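Local atomic coordinates of rhamnosidase B (Bacillus sp., PDB entry 2OKX), a protein that belongs to glycoside hydrolase family 78 and, as an alpha-L-rhamnosidase, hydrolyses terminal alpha-L-rhamnose residues from rhamnosides. Residues Gly28-Pro33 with Thr121-Asp126. Sequence-based numbering, arbitrary orientation.
Sequences GSFDAP and TLAATD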
ATOM      1  N   GLY A  28      -4.792   1.944  32.656  1.00 36.64           N
ATOM      2  CA  GLY A  28      -4.693   3.070  33.559  1.00 38.30           C
ATOM      3  C   GLY A  28      -6.085   3.428  34.035  1.00 39.90           C
ATOM      4  O   GLY A  28      -7.032   3.425  33.249  1.00 39.05           O
ATOM      5  N   SER A  29      -6.222   3.724  35.321  1.00 41.00           N
ATOM      6  CA  SER A  29      -7.518   4.081  35.873  1.00 42.25           C
ATOM      7  C   SER A  29      -7.449   5.418  36.582  1.00 42.75           C
ATOM      8  O   SER A  29      -6.370   5.899  36.928  1.00 42.28           O
ATOM      9  CB  SER A  29      -7.997   3.007  36.852  1.00 43.46           C
ATOM     10  OG  SER A  29      -8.205   1.770  36.192  1.00 47.93           O
ATOM     11  N   PHE A  30      -8.613   6.019  36.788  1.00 43.70           N
ATOM     12  CA  PHE A  30      -8.707   7.299  37.467  1.00 46.06           C
ATOM     13  C   PHE A  30     -10.154   7.549  37.863  1.00 47.56           C
ATOM     14  O   PHE A  30     -11.077   6.979  37.278  1.00 47.87           O
ATOM     15  CB  PHE A  30      -8.225   8.435  36.560  1.00 45.66           C
ATOM     16  CG  PHE A  30      -9.113   8.685  35.372  1.00 45.42           C
ATOM     17  CD1 PHE A  30      -9.089   7.832  34.274  1.00 45.15           C
ATOM     18  CD2 PHE A  30      -9.981   9.773  35.357  1.00 45.79           C
ATOM     19  CE1 PHE A  30      -9.916   8.058  33.177  1.00 44.58           C
ATOM     20  CE2 PHE A  30     -10.813  10.007  34.263  1.00 45.55           C
ATOM     21  CZ  PHE A  30     -10.779   9.146  33.171  1.00 45.05           C
ATOM     22  N   ASP A  31     -10.345   8.395  38.864  1.00 49.33           N
ATOM     23  CA  ASP A  31     -11.681   8.729  39.326  1.00 51.10           C
ATOM     24  C   ASP A  31     -12.107  10.011  38.623  1.00 50.47           C
ATOM     25  O   ASP A  31     -11.469  11.052  38.776  1.00 50.96           O
ATOM     26  CB  ASP A  31     -11.675   8.925  40.841  1.00 53.59           C
ATOM     27  CG  ASP A  31     -11.240   7.676  41.586  1.00 56.49           C
ATOM     28  OD1 ASP A  31     -11.116   7.731  42.828  1.00 58.84           O
ATOM     29  OD2 ASP A  31     -11.026   6.636  40.930  1.00 59.27           O
ATOM     30  N   ALA A  32     -13.174   9.926  37.837  1.00 49.96           N
ATOM     31  CA  ALA A  32     -13.675  11.084  37.109  1.00 49.89           C
ATOM     32  C   ALA A  32     -14.596  11.916  37.994  1.00 51.22           C
ATOM     33  O   ALA A  32     -15.396  11.376  38.760  1.00 51.64           O
ATOM     34  CB  ALA A  32     -14.418  10.634  35.860  1.00 49.30           C
ATOM     35  N   PRO A  33     -14.497  13.250  37.895  1.00 52.02           N
ATOM     36  CA  PRO A  33     -15.335  14.142  38.702  1.00 52.67           C
ATOM     37  C   PRO A  33     -16.825  13.868  38.515  1.00 53.03           C
ATOM     38  O   PRO A  33     -17.232  13.239  37.536  1.00 52.47           O
ATOM     39  CB  PRO A  33     -14.928  15.530  38.210  1.00 52.75           C
ATOM     40  CG  PRO A  33     -14.538  15.278  36.781  1.00 52.73           C
ATOM     41  CD  PRO A  33     -13.725  14.015  36.902  1.00 51.92           C
ATOM     42  N   THR A 121      -5.751  17.974  34.289  1.00 41.89           N
ATOM     43  CA  THR A 121      -5.368  16.642  33.850  1.00 40.07           C
ATOM     44  C   THR A 121      -6.091  15.634  34.735  1.00 39.35           C
ATOM     45  O   THR A 121      -5.904  15.626  35.950  1.00 38.91           O
ATOM     46  CB  THR A 121      -3.847  16.424  33.986  1.00 39.02           C
ATOM     47  OG1 THR A 121      -3.159  17.321  33.106  1.00 39.21           O
ATOM     48  CG2 THR A 121      -3.474  14.987  33.642  1.00 38.78           C
ATOM     49  N   LEU A 122      -6.920  14.791  34.128  1.00 38.40           N
ATOM     50  CA  LEU A 122      -7.671  13.792  34.881  1.00 37.97           C
ATOM     51  C   LEU A 122      -6.928  12.463  34.925  1.00 36.50           C
ATOM     52  O   LEU A 122      -7.139  11.652  35.823  1.00 37.35           O
ATOM     53  CB  LEU A 122      -9.049  13.583  34.250  1.00 38.21           C
ATOM     54  CG  LEU A 122      -9.872  14.844  33.978  1.00 40.15           C
ATOM     55  CD1 LEU A 122     -11.179  14.451  33.302  1.00 38.97           C
ATOM     56  CD2 LEU A 122     -10.136  15.592  35.279  1.00 39.27           C
ATOM     57  N   ALA A 123      -6.062  12.244  33.944  1.00 36.60           N
ATOM     58  CA  ALA A 123      -5.287  11.015  33.872  1.00 34.40           C
ATOM     59  C   ALA A 123      -4.099  11.235  32.952  1.00 34.89           C
ATOM     60  O   ALA A 123      -4.145  12.078  32.055  1.00 34.05           O
ATOM     61  CB  ALA A 123      -6.151   9.881  33.352  1.00 35.42           C
ATOM     62  N   ALA A 124      -3.034  10.477  33.181  1.00 34.55           N
ATOM     63  CA  ALA A 124      -1.829  10.598  32.372  1.00 34.87           C
ATOM     64  C   ALA A 124      -0.967   9.355  32.516  1.00 34.80           C
ATOM     65  O   ALA A 124      -0.840   8.795  33.605  1.00 36.12           O
ATOM     66  CB  ALA A 124      -1.040  11.839  32.791  1.00 33.34           C
ATOM     67  N   THR A 125      -0.376   8.924  31.408  1.00 33.33           N
ATOM     68  CA  THR A 125       0.473   7.744  31.409  1.00 33.24           C
ATOM     69  C   THR A 125       1.740   7.976  32.232  1.00 33.77           C
ATOM     70  O   THR A 125       2.399   9.009  32.102  1.00 32.91           O
ATOM     71  CB  THR A 125       0.878   7.356  29.972  1.00 31.38           C
ATOM     72  OG1 THR A 125       1.414   8.503  29.305  1.00 29.45           O
ATOM     73  CG2 THR A 125      -0.326   6.842  29.197  1.00 32.41           C
ATOM     74  N   ASP A 126       2.063   7.006  33.082  1.00 33.98           N
ATOM     75  CA  ASP A 126       3.250   7.068  33.925  1.00 36.02           C
ATOM     76  C   ASP A 126       3.465   5.723  34.606  1.00 36.03           C
ATOM     77  O   ASP A 126       2.713   4.777  34.369  1.00 36.31           O
ATOM     78  CB  ASP A 126       3.123   8.188  34.969  1.00 36.53           C
ATOM     79  CG  ASP A 126       1.985   7.962  35.945  1.00 36.42           C
ATOM     80  OD1 ASP A 126       1.646   8.916  36.677  1.00 39.36           O
ATOM     81  OD2 ASP A 126       1.433   6.844  35.996  1.00 37.37           O
TER
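Phe30 reaches from strand 22-31 to Leu122 and Ala123, which form a classic beta bulge opposite Ile115 of strand 110-117. Starting at its root, Phe30 CB already lies 3.5 Å from Leu122 O. With chi1 at 67°, CG sits between the backbone N and the carbonyl carbon, and this swings the ring in beside the bulge. CG and CD1 come under the methyl of Ala123, CD1 to Ala123 CB being 3.7 Å, and CE1 stays near the same methyl. That methyl makes a CH-pi contact over one ring face: Ala123 CB lies 4.0 Å from the centroid of the Phe30 ring, 26° off the ring normal. On the other branch, CD2 meets Leu122 O obliquely at 3.4 Å, and CE2 then runs up to Leu122 CB at 4.0 Å. Farther along, Pro33 CD touches Leu122 CD2 at 4.2 Å, extending the apolar patch at its margin. Ile115 also touches both Phe30 and Leu122. Replacing Phe30 with an alanine would probably leave the Ala123 methyl without its ring face and open a gap beside Leu122 CB. The contact thus joins the two beta-sheets of the N-terminal region face to face, strand 22-31 from one and edge strand 120-124 from the other. No hydrogen bond links the two segments; the contact between them is therefore van der Waals and CH-pi in character, with the Leu122 carbonyl oxygen also lying against the ring, as expected between the layers of a beta-sandwich.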